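Local coordinates for protein GRMZM2G135359 pseudokinase (Zea mays, PDB 6CPY) that is a maize membrane receptor-like pseudokinase, represented by its kinase-fold domain, possibly able to bind ATP but of uncertain catalytic activity, at residues Phe44-Gly49 with Leu56-Leu61; Gly108-Glu111 with Phe116-Val119; Val121-Pro126 with Ala185-Asp190; Ser72-Thr75 with Asp79-Lys82; Phe173-Val178 with Leu225-Thr230. All blocks are in the same frame, centred on the assembly; numbering follows the deposited sequence.

How the contacts relate
Contacts 1 and 2 are both antiparallel hairpins of the five-stranded N-lobe sheet, but contact 1 lies on its surface with aromatic packing over a bulged strand pair, whereas contact 2 is buried and adds a charged pair. Contact 4, also superficial, joins parts of the loop leading to helix 82-96 without any direct hydrogen bond; its W80 packs on F116 of contact 2. Contact 3, partly buried, leaves the sheet by strand 117-123, shared with contact 2, and reaches strand 186-188 through a salt bridge. Buried contact 5 lies in the C-lobe and rests on one hydroxyl-carboxylate bond and a bridging water; T177 there meets S189 of contact 3.

Contact 1 (Phe44-Gly49 with Leu56-Leu61); sequences FSNIIG and LYKGTL
I48 and G49 both turn their backbone N-H toward L56 O, which makes a classic beta bulge: I48 N donates to L56 O at 2.7 Å, while the bond from G49 N to L56 O is weak at 3.4 Å. L56 N answers with a bond to G49 O. Beyond the bulge, K58 N gives an almost straight bond to N46 O at 2.8 Å (177° at the hydrogen). These backbone bonds define the first hairpin of the kinase N-lobe, whose connecting turn lies where active kinases have their glycine-rich loop. One water adds to the pairing, accepting from N46 N and donating to K58 O.

The aromatic part belongs to F44 and Y57. F44 CB sits over the centre of the Y57 ring, 3.9 Å from its centroid, and the F44 ring turns its edge to that ring in a T-shaped pair, planes 66° apart. I47 runs alongside the tyrosine, with I47 CG1 3.7 Å from Y57 CE1.

N46 and K58 lie side by side, the amide nitrogen N46 ND2 resting 3.6 Å from K58 CB in plain packing; farther out, the lysine bends at chi2 (70°) and its NZ forms a salt bridge with E66. Main-chain bonds thus fix the register, aromatic packing joins the strand entry to the sheet, and the lysine charge is probably balanced mainly by E66 of the next strand, with the Y124 ring as second partner.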
# COMPACT_ATOMS: atom_id res chain seq x y z
N PHE A 44 -4.23 14.93 -18.02
CA PHE A 44 -3.65 15.02 -16.67
C PHE A 44 -4.12 16.26 -15.88
O PHE A 44 -3.33 16.93 -15.21
CB PHE A 44 -2.12 14.92 -16.76
CG PHE A 44 -1.66 13.75 -17.59
CD1 PHE A 44 -1.71 12.46 -17.08
CD2 PHE A 44 -1.22 13.94 -18.89
CE1 PHE A 44 -1.30 11.37 -17.85
CE2 PHE A 44 -0.82 12.86 -19.66
CZ PHE A 44 -0.86 11.58 -19.15
N SER A 45 -5.43 16.52 -15.94
CA SER A 45 -6.04 17.69 -15.29
C SER A 45 -6.79 17.35 -14.01
O SER A 45 -7.29 18.24 -13.33
CB SER A 45 -7.00 18.39 -16.26
OG SER A 45 -8.00 17.50 -16.74
N ASN A 46 -6.87 16.06 -13.67
CA ASN A 46 -7.66 15.62 -12.52
C ASN A 46 -6.75 14.96 -11.48
O ASN A 46 -6.42 13.78 -11.59
CB ASN A 46 -8.74 14.66 -13.01
CG ASN A 46 -9.78 14.36 -11.96
OD1 ASN A 46 -9.76 14.91 -10.86
ND2 ASN A 46 -10.72 13.47 -12.30
N ILE A 47 -6.34 15.73 -10.47
CA ILE A 47 -5.34 15.26 -9.50
C ILE A 47 -5.98 14.53 -8.33
O ILE A 47 -6.90 15.05 -7.68
CB ILE A 47 -4.47 16.43 -8.99
CG1 ILE A 47 -3.73 17.10 -10.15
CG2 ILE A 47 -3.47 15.95 -7.94
CD1 ILE A 47 -4.45 18.28 -10.77
N ILE A 48 -5.49 13.32 -8.07
CA ILE A 48 -5.91 12.51 -6.92
C ILE A 48 -5.07 12.90 -5.71
O ILE A 48 -5.59 13.03 -4.60
CB ILE A 48 -5.68 11.00 -7.15
CG1 ILE A 48 -6.47 10.51 -8.36
CG2 ILE A 48 -6.06 10.20 -5.89
CD1 ILE A 48 -6.27 9.06 -8.69
N GLY A 49 -3.77 13.08 -5.93
CA GLY A 49 -2.83 13.41 -4.87
C GLY A 49 -1.40 13.48 -5.36
O GLY A 49 -1.15 13.61 -6.56
N LEU A 56 -0.25 12.01 -8.73
CA LEU A 56 -1.26 10.98 -8.99
C LEU A 56 -2.48 11.54 -9.70
O LEU A 56 -3.17 12.42 -9.18
CB LEU A 56 -1.71 10.33 -7.69
CG LEU A 56 -0.60 9.63 -6.93
CD1 LEU A 56 -1.04 9.41 -5.49
CD2 LEU A 56 -0.26 8.31 -7.62
N TYR A 57 -2.75 11.02 -10.90
CA TYR A 57 -3.81 11.53 -11.75
C TYR A 57 -4.91 10.51 -11.90
O TYR A 57 -4.67 9.31 -11.99
CB TYR A 57 -3.27 11.89 -13.13
CG TYR A 57 -2.28 13.02 -13.10
CD1 TYR A 57 -2.70 14.33 -12.90
CD2 TYR A 57 -0.91 12.79 -13.27
CE1 TYR A 57 -1.80 15.38 -12.86
CE2 TYR A 57 0.00 13.83 -13.24
CZ TYR A 57 -0.45 15.12 -13.03
OH TYR A 57 0.43 16.17 -12.99
N LYS A 58 -6.14 11.01 -11.96
CA LYS A 58 -7.29 10.16 -12.18
C LYS A 58 -7.52 10.02 -13.68
O LYS A 58 -7.43 11.00 -14.43
CB LYS A 58 -8.54 10.78 -11.51
CG LYS A 58 -9.83 10.03 -11.76
CD LYS A 58 -9.86 8.69 -11.04
CE LYS A 58 -10.99 7.81 -11.54
NZ LYS A 58 -12.32 8.44 -11.37
N GLY A 59 -7.83 8.81 -14.10
CA GLY A 59 -8.30 8.59 -15.46
C GLY A 59 -9.31 7.47 -15.56
O GLY A 59 -9.62 6.79 -14.57
N THR A 60 -9.82 7.28 -16.77
CA THR A 60 -10.69 6.16 -17.11
C THR A 60 -10.30 5.66 -18.49
O THR A 60 -10.33 6.43 -19.46
CB THR A 60 -12.17 6.58 -17.13
OG1 THR A 60 -12.49 7.24 -15.90
CG2 THR A 60 -13.08 5.36 -17.29
N LEU A 61 -9.94 4.39 -18.56
CA LEU A 61 -9.58 3.77 -19.83
C LEU A 61 -10.84 3.58 -20.68
O LEU A 61 -11.95 3.61 -20.17
CB LEU A 61 -8.88 2.42 -19.59
CG LEU A 61 -7.53 2.50 -18.88
CD1 LEU A 61 -7.04 1.11 -18.55
CD2 LEU A 61 -6.50 3.25 -19.72
O HOH W 1 -6.09 13.59 -14.80

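Contact 2 (Gly108-Glu111 with Phe116-Val119); sequences GYCE and FTRV
Y109 meets V119 through its backbone and CB: Y109 CA lies 3.5 Å from V119 O in a C-H...O contact. Its ring, swung away from the partner strand at chi1 68°, packs instead on Y88 and I92 of helix 82-96.

C110 carries the backbone pairing. C110 N donates to V119 O at 3.1 Å, and V119 N returns a bond of 2.9 Å to C110 O. On the same side of the sheet, C110 CB touches V119 CG2 at 3.7 Å, and SG, set anti to the backbone N, extends to T117 CG2 at 4.0 Å. L37 of helix 34-40 covers both C110 and V119 there. The two strands run antiparallel, 165° apart, as the fourth and fifth strands of the kinase N-lobe sheet, joined by a short turn; strand 106-112 is the outermost of the two.

E111 faces the other way, beside R118 in a non-hydrogen-bonded pair. E111 OE1 stands 3.1 Å from R118 NE, but over a face of the guanidinium, so this salt bridge works by charge alone with no N-H directed along it; carboxylate and guanidinium planes are 79° apart. F116 CE1 rests over the opposite face. The guanidinium's directed bonds go elsewhere: R118 NH1 reaches T117 O at 2.9 Å, within the guanidinium plane, while NE and NH2 form salt bridges with E85 and E113. With E85 also close to E111, the arginine probably offsets the repulsion between the two carboxylates.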
# COMPACT_ATOMS: atom_id res chain seq x y z
N GLY A 108 -0.61 -1.20 -16.12
CA GLY A 108 0.10 -0.80 -17.32
C GLY A 108 1.19 0.21 -17.04
O GLY A 108 1.40 0.61 -15.89
N TYR A 109 1.90 0.63 -18.08
CA TYR A 109 2.92 1.64 -17.91
C TYR A 109 3.03 2.44 -19.20
O TYR A 109 2.53 2.00 -20.24
CB TYR A 109 4.26 1.01 -17.54
CG TYR A 109 4.88 0.20 -18.65
CD1 TYR A 109 4.57 -1.14 -18.80
CD2 TYR A 109 5.75 0.79 -19.56
CE1 TYR A 109 5.12 -1.89 -19.83
CE2 TYR A 109 6.30 0.04 -20.59
CZ TYR A 109 5.98 -1.29 -20.71
OH TYR A 109 6.53 -2.05 -21.73
N CYS A 110 3.62 3.62 -19.13
CA CYS A 110 3.84 4.42 -20.33
C CYS A 110 5.15 5.17 -20.22
O CYS A 110 5.38 5.95 -19.28
CB CYS A 110 2.67 5.37 -20.59
SG CYS A 110 2.97 6.58 -21.92
N GLU A 111 6.02 4.88 -21.18
CA GLU A 111 7.24 5.61 -21.40
C GLU A 111 7.08 6.27 -22.76
O GLU A 111 6.77 5.60 -23.75
CB GLU A 111 8.44 4.68 -21.52
CG GLU A 111 8.72 3.80 -20.34
CD GLU A 111 10.14 3.30 -20.39
OE1 GLU A 111 10.99 3.92 -19.73
OE2 GLU A 111 10.42 2.34 -21.14
N PHE A 116 8.29 14.34 -22.37
CA PHE A 116 8.90 13.35 -21.49
C PHE A 116 7.85 12.78 -20.52
O PHE A 116 7.18 13.53 -19.82
CB PHE A 116 10.06 13.94 -20.71
CG PHE A 116 10.77 12.91 -19.88
CD1 PHE A 116 11.67 12.05 -20.48
CD2 PHE A 116 10.49 12.78 -18.54
CE1 PHE A 116 12.30 11.07 -19.73
CE2 PHE A 116 11.13 11.80 -17.78
CZ PHE A 116 12.03 10.96 -18.39
N THR A 117 7.72 11.46 -20.53
CA THR A 117 6.69 10.76 -19.77
C THR A 117 7.27 9.50 -19.14
O THR A 117 7.83 8.66 -19.82
CB THR A 117 5.54 10.32 -20.70
OG1 THR A 117 5.11 11.42 -21.50
CG2 THR A 117 4.36 9.75 -19.91
N ARG A 118 7.11 9.36 -17.83
CA ARG A 118 7.42 8.11 -17.16
C ARG A 118 6.32 7.86 -16.16
O ARG A 118 6.29 8.48 -15.10
CB ARG A 118 8.79 8.18 -16.47
CG ARG A 118 9.99 8.21 -17.40
CD ARG A 118 10.15 6.90 -18.14
NE ARG A 118 11.35 6.85 -18.95
CZ ARG A 118 11.52 7.48 -20.12
NH1 ARG A 118 10.56 8.26 -20.62
NH2 ARG A 118 12.66 7.35 -20.78
N VAL A 119 5.36 7.03 -16.54
CA VAL A 119 4.21 6.75 -15.66
C VAL A 119 3.96 5.27 -15.46
O VAL A 119 4.36 4.41 -16.27
CB VAL A 119 2.88 7.44 -16.09
CG1 VAL A 119 3.08 8.89 -16.54
CG2 VAL A 119 2.13 6.63 -17.11

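Contact 3 (Val121-Pro126 with Ala185-Asp190); sequences VFEYAP and AAKVSD
The F122 ring meets D190 obliquely, its CZ atom 3.6 Å from D190 O, while L191 and A70 also touch the phenylalanine. Next along the chain, P126 N lies over the rim of one face of the Y124 ring, which also makes a cation-pi contact with K58. The third flat group, the E123 carboxylate, takes K187 on the syn side of OE1, with the ammonium 31° out of its plane.

That last meeting is the strong one: K187 NZ donates to E123 OE1 at 2.7 Å in a salt bridge, the two side chains crossing at about a right angle. A bend at chi4 (-74°) turns the tip of the otherwise extended lysine to the glutamate. One water closes the ring, donating to E123 OE2 and accepting from K187 NZ at 2.9 Å.

Here the end of strand 117-123 enters the hinge between the lobes, and F122 sits at what is, by family resemblance, the gatekeeper position; D190, which pairs with R171, probably corresponds to the aspartate of the DFG motif. The lysine also bonds to K101 O and F103 O, and E123 OE1 accepts from N105 N, so the two charges probably offset each other, and the multiply bonded pair ties the hinge to strand 186-188 of the C-lobe.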
# COMPACT_ATOMS: atom_id res chain seq x y z
N VAL A 121 0.53 2.85 -14.29
CA VAL A 121 -0.92 2.90 -14.25
C VAL A 121 -1.42 1.86 -13.25
O VAL A 121 -1.17 0.66 -13.40
CB VAL A 121 -1.52 2.60 -15.64
CG1 VAL A 121 -3.05 2.62 -15.60
CG2 VAL A 121 -0.98 3.57 -16.67
N PHE A 122 -2.17 2.32 -12.25
CA PHE A 122 -2.64 1.45 -11.18
C PHE A 122 -4.15 1.41 -11.10
O PHE A 122 -4.84 2.30 -11.62
CB PHE A 122 -2.11 1.94 -9.85
CG PHE A 122 -0.63 1.81 -9.70
CD1 PHE A 122 -0.06 0.60 -9.31
CD2 PHE A 122 0.20 2.89 -9.93
CE1 PHE A 122 1.30 0.47 -9.17
CE2 PHE A 122 1.56 2.77 -9.79
CZ PHE A 122 2.12 1.56 -9.41
N GLU A 123 -4.66 0.38 -10.43
CA GLU A 123 -6.08 0.32 -10.07
C GLU A 123 -6.46 1.56 -9.27
O GLU A 123 -5.68 2.04 -8.46
CB GLU A 123 -6.37 -0.91 -9.22
CG GLU A 123 -6.30 -2.21 -9.97
CD GLU A 123 -6.45 -3.43 -9.07
OE1 GLU A 123 -6.11 -3.33 -7.87
OE2 GLU A 123 -6.87 -4.49 -9.59
N TYR A 124 -7.68 2.07 -9.50
CA TYR A 124 -8.19 3.24 -8.76
C TYR A 124 -9.00 2.77 -7.56
O TYR A 124 -9.84 1.90 -7.71
CB TYR A 124 -9.13 4.05 -9.65
CG TYR A 124 -9.84 5.19 -8.94
CD1 TYR A 124 -9.13 6.27 -8.46
CD2 TYR A 124 -11.23 5.20 -8.81
CE1 TYR A 124 -9.76 7.32 -7.81
CE2 TYR A 124 -11.87 6.27 -8.19
CZ TYR A 124 -11.13 7.32 -7.70
OH TYR A 124 -11.74 8.39 -7.07
N ALA A 125 -8.77 3.39 -6.41
CA ALA A 125 -9.54 3.09 -5.18
C ALA A 125 -10.41 4.31 -4.85
O ALA A 125 -9.88 5.36 -4.53
CB ALA A 125 -8.60 2.80 -4.04
N PRO A 126 -11.74 4.17 -4.95
CA PRO A 126 -12.58 5.36 -4.82
C PRO A 126 -12.69 5.99 -3.43
O PRO A 126 -13.01 7.17 -3.33
CB PRO A 126 -13.97 4.88 -5.29
CG PRO A 126 -13.93 3.41 -5.26
CD PRO A 126 -12.50 2.98 -5.38
N ALA A 185 -12.77 -2.38 1.21
CA ALA A 185 -11.72 -3.38 1.30
C ALA A 185 -10.36 -2.68 1.18
O ALA A 185 -10.25 -1.62 0.56
CB ALA A 185 -11.87 -4.44 0.21
N ALA A 186 -9.33 -3.29 1.75
CA ALA A 186 -8.00 -2.73 1.72
C ALA A 186 -7.30 -2.98 0.38
O ALA A 186 -7.38 -4.07 -0.15
CB ALA A 186 -7.15 -3.32 2.84
N LYS A 187 -6.61 -1.96 -0.12
CA LYS A 187 -5.61 -2.12 -1.16
C LYS A 187 -4.31 -1.44 -0.75
O LYS A 187 -4.21 -0.20 -0.72
CB LYS A 187 -6.13 -1.60 -2.52
CG LYS A 187 -6.93 -2.66 -3.26
CD LYS A 187 -7.27 -2.25 -4.69
CE LYS A 187 -8.13 -3.30 -5.38
NZ LYS A 187 -7.38 -4.52 -5.75
N VAL A 188 -3.33 -2.25 -0.38
CA VAL A 188 -2.00 -1.76 -0.05
C VAL A 188 -1.36 -1.29 -1.36
O VAL A 188 -1.51 -1.94 -2.39
CB VAL A 188 -1.12 -2.84 0.58
CG1 VAL A 188 0.27 -2.30 0.90
CG2 VAL A 188 -1.79 -3.41 1.84
N SER A 189 -0.66 -0.16 -1.31
CA SER A 189 -0.11 0.43 -2.54
C SER A 189 1.39 0.60 -2.51
O SER A 189 2.02 0.62 -1.44
CB SER A 189 -0.76 1.78 -2.82
OG SER A 189 -0.33 2.75 -1.90
N ASP A 190 1.96 0.74 -3.70
CA ASP A 190 3.34 1.13 -3.86
C ASP A 190 3.42 2.09 -5.05
O ASP A 190 3.71 1.68 -6.18
CB ASP A 190 4.20 -0.09 -4.09
CG ASP A 190 5.67 0.26 -4.31
OD1 ASP A 190 6.12 1.38 -3.97
OD2 ASP A 190 6.38 -0.60 -4.83
O HOH W 2 -7.94 -6.30 -7.92

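Contact 4 (Ser72-Thr75 with Asp79-Lys82); sequences SLVT and DWSK
V74 and W80 pack at the rim of the indole, not over its face: V74 CG2 lies in the plane of the ring system, 4.0 Å from W80 CE3, and the two side chains cross at about a right angle. No direct hydrogen bond joins the segments, so apolar touching and one water carry the contact.

With CG opposite the backbone N (chi1 -174°), the indole of the tryptophan swings so that its six-membered ring reaches residues 72-74. Its CZ3 corner comes 3.8 Å from S72 OG, obliquely. That hydroxyl is already engaged, since it accepts from V74 N at 3.1 Å in an ST turn, a bond that bends the chain just where strand 66-72 ends and helps to set V74 facing the indole. The other methyl of the valine, V74 CG1, rests on D79 CB at 3.8 Å.

On the more exposed side, the water accepts from T75 N at 2.8 Å and donates to the D79 carboxylate through OD2, linking backbone and side chain across the turn.

The whole is the connection between the third strand and helix 82-96, the kinase C-helix. S81 is the N-cap of that helix, its OG holding N84 N, and W80 NE1 bonds to E85 in its first turn. W80 meanwhile packs against F116 and makes a cation-pi contact with R118, so the loop is bound both to the helix and to strand 117-123.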
# COMPACT_ATOMS: atom_id res chain seq x y z
N SER A 72 6.10 10.58 -12.85
CA SER A 72 7.34 11.15 -12.36
C SER A 72 7.25 12.67 -12.32
O SER A 72 6.56 13.28 -13.12
CB SER A 72 8.51 10.73 -13.27
OG SER A 72 9.74 11.28 -12.80
N LEU A 73 7.98 13.27 -11.39
CA LEU A 73 8.09 14.72 -11.31
C LEU A 73 9.08 15.25 -12.35
O LEU A 73 9.10 16.45 -12.63
CB LEU A 73 8.52 15.15 -9.91
CG LEU A 73 7.64 14.66 -8.75
CD1 LEU A 73 8.25 15.08 -7.42
CD2 LEU A 73 6.22 15.17 -8.91
N VAL A 74 9.90 14.36 -12.92
CA VAL A 74 10.88 14.72 -13.94
C VAL A 74 10.19 15.19 -15.22
O VAL A 74 9.32 14.50 -15.74
CB VAL A 74 11.81 13.53 -14.24
CG1 VAL A 74 12.74 13.83 -15.41
CG2 VAL A 74 12.61 13.17 -13.00
N THR A 75 10.59 16.36 -15.73
CA THR A 75 9.92 17.01 -16.85
C THR A 75 10.77 17.10 -18.15
O THR A 75 10.33 17.70 -19.14
CB THR A 75 9.48 18.44 -16.45
OG1 THR A 75 10.62 19.28 -16.27
CG2 THR A 75 8.69 18.41 -15.15
N ASP A 79 16.94 15.46 -17.22
CA ASP A 79 16.89 15.28 -15.77
C ASP A 79 16.66 13.81 -15.38
O ASP A 79 16.50 13.50 -14.21
CB ASP A 79 15.77 16.16 -15.20
CG ASP A 79 15.90 17.63 -15.59
OD1 ASP A 79 17.03 18.11 -15.82
OD2 ASP A 79 14.87 18.33 -15.67
N TRP A 80 16.66 12.92 -16.36
CA TRP A 80 16.42 11.50 -16.15
C TRP A 80 17.71 10.71 -16.41
O TRP A 80 18.24 10.74 -17.51
CB TRP A 80 15.34 11.04 -17.12
CG TRP A 80 14.84 9.64 -16.96
CD1 TRP A 80 15.12 8.58 -17.76
CD2 TRP A 80 13.94 9.16 -15.96
NE1 TRP A 80 14.45 7.46 -17.33
CE2 TRP A 80 13.71 7.79 -16.23
CE3 TRP A 80 13.29 9.75 -14.88
CZ2 TRP A 80 12.88 7.00 -15.43
CZ3 TRP A 80 12.45 8.97 -14.09
CH2 TRP A 80 12.25 7.60 -14.38
N SER A 81 18.20 9.99 -15.41
CA SER A 81 19.44 9.23 -15.54
C SER A 81 19.21 7.79 -15.98
O SER A 81 18.08 7.29 -15.92
CB SER A 81 20.18 9.21 -14.20
OG SER A 81 19.38 8.61 -13.19
N LYS A 82 20.28 7.12 -16.40
CA LYS A 82 20.21 5.68 -16.71
C LYS A 82 19.80 4.86 -15.47
O LYS A 82 19.16 3.82 -15.61
CB LYS A 82 21.55 5.17 -17.25
O HOH W 3 12.63 17.93 -14.55

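Contact 5 (Phe173-Val178 with Leu225-Thr230); sequences FDSTTV and LLEILT
S175 and E227 alone touch here, and the tight part is one bond: S175 OG donates to E227 OE2 at 2.7 Å, on the syn side of the carboxylate and only 17° out of its plane. The hydroxyl sits between the backbone N and the carbonyl carbon (chi1 66°), which turns OG to the glutamate; S175 CB also lies 3.3 Å from E227 OE2. E227, extended from the helix, receives H135 NE2 on that same oxygen, so two donors hold it.

The looser side is filled by water, which accepts from S175 N at 2.9 Å and donates to E227 OE1 at 2.6 Å; both carboxylate oxygens are thereby engaged in a buried place. Farther out the segment reaches the surface at T176, where D174 OD1 accepts from T176 N at 2.8 Å in an Asx turn that shapes the loop.

Residues 173-177 probably match the later part of the catalytic loop of active kinases and run into strand 178-180 at V178. E227 belongs to helix 214-230, the F-helix at the core of the C-lobe; H135 and F131 of helix 130-135 flank the bond, helix 144-164 packs on I228 and V178, and helix 269-282 covers L225 and L229.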
# COMPACT_ATOMS: atom_id res chain seq x y z
N PHE A 173 5.23 1.39 3.69
CA PHE A 173 3.95 0.94 4.24
C PHE A 173 3.49 1.67 5.51
O PHE A 173 4.18 1.66 6.54
CB PHE A 173 4.01 -0.56 4.48
CG PHE A 173 2.81 -1.10 5.18
CD1 PHE A 173 1.59 -1.17 4.53
CD2 PHE A 173 2.90 -1.51 6.50
CE1 PHE A 173 0.48 -1.65 5.18
CE2 PHE A 173 1.79 -1.99 7.16
CZ PHE A 173 0.57 -2.06 6.50
N ASP A 174 2.33 2.32 5.43
CA ASP A 174 1.66 2.90 6.59
C ASP A 174 0.21 3.22 6.21
O ASP A 174 -0.24 2.84 5.12
CB ASP A 174 2.40 4.12 7.17
CG ASP A 174 2.53 5.27 6.20
OD1 ASP A 174 1.62 5.50 5.37
OD2 ASP A 174 3.56 5.97 6.29
N SER A 175 -0.54 3.87 7.09
CA SER A 175 -1.95 4.12 6.78
C SER A 175 -2.14 5.09 5.61
O SER A 175 -3.21 5.08 4.99
CB SER A 175 -2.73 4.58 8.02
OG SER A 175 -2.28 5.83 8.48
N THR A 176 -1.13 5.89 5.27
CA THR A 176 -1.21 6.75 4.08
C THR A 176 -1.03 6.00 2.75
O THR A 176 -1.37 6.53 1.68
CB THR A 176 -0.20 7.94 4.10
OG1 THR A 176 1.14 7.47 3.92
CG2 THR A 176 -0.31 8.72 5.40
N THR A 177 -0.53 4.78 2.81
CA THR A 177 -0.33 3.99 1.60
C THR A 177 -1.30 2.84 1.43
O THR A 177 -1.18 2.07 0.47
CB THR A 177 1.13 3.49 1.48
OG1 THR A 177 1.39 2.50 2.48
CG2 THR A 177 2.07 4.66 1.65
N VAL A 178 -2.27 2.72 2.34
CA VAL A 178 -3.36 1.78 2.21
C VAL A 178 -4.58 2.53 1.71
O VAL A 178 -5.05 3.47 2.36
CB VAL A 178 -3.72 1.11 3.55
CG1 VAL A 178 -4.89 0.16 3.37
CG2 VAL A 178 -2.51 0.38 4.11
N LEU A 225 -2.18 -1.83 12.67
CA LEU A 225 -3.26 -2.49 13.38
C LEU A 225 -3.63 -1.71 14.65
O LEU A 225 -4.81 -1.47 14.93
CB LEU A 225 -2.91 -3.95 13.69
CG LEU A 225 -3.94 -4.73 14.51
CD1 LEU A 225 -5.29 -4.71 13.84
CD2 LEU A 225 -3.47 -6.17 14.73
N LEU A 226 -2.61 -1.29 15.41
CA LEU A 226 -2.84 -0.46 16.60
C LEU A 226 -3.57 0.85 16.26
O LEU A 226 -4.45 1.29 16.99
CB LEU A 226 -1.51 -0.14 17.30
CG LEU A 226 -1.63 0.59 18.65
CD1 LEU A 226 -2.43 -0.26 19.62
CD2 LEU A 226 -0.26 0.93 19.21
N GLU A 227 -3.19 1.45 15.13
CA GLU A 227 -3.81 2.67 14.65
C GLU A 227 -5.27 2.45 14.26
O GLU A 227 -6.13 3.26 14.58
CB GLU A 227 -3.01 3.23 13.47
CG GLU A 227 -3.50 4.55 12.92
CD GLU A 227 -2.79 4.95 11.65
OE1 GLU A 227 -1.74 4.34 11.34
OE2 GLU A 227 -3.27 5.87 10.96
N ILE A 228 -5.54 1.32 13.62
CA ILE A 228 -6.90 0.97 13.23
C ILE A 228 -7.76 0.76 14.48
O ILE A 228 -8.91 1.20 14.54
CB ILE A 228 -6.90 -0.30 12.34
CG1 ILE A 228 -6.31 0.00 10.96
CG2 ILE A 228 -8.30 -0.86 12.23
CD1 ILE A 228 -5.90 -1.22 10.15
N LEU A 229 -7.18 0.12 15.50
CA LEU A 229 -7.92 -0.16 16.73
C LEU A 229 -8.16 1.06 17.63
O LEU A 229 -9.21 1.14 18.28
CB LEU A 229 -7.19 -1.23 17.53
CG LEU A 229 -7.21 -2.63 16.93
CD1 LEU A 229 -6.21 -3.50 17.68
CD2 LEU A 229 -8.59 -3.26 16.97
N THR A 230 -7.20 1.97 17.69
CA THR A 230 -7.23 3.09 18.65
C THR A 230 -7.60 4.42 18.01
O THR A 230 -8.01 5.36 18.70
CB THR A 230 -5.87 3.28 19.35
OG1 THR A 230 -4.87 3.64 18.39
CG2 THR A 230 -5.45 2.04 20.06
O HOH W 4 0.29 4.74 9.74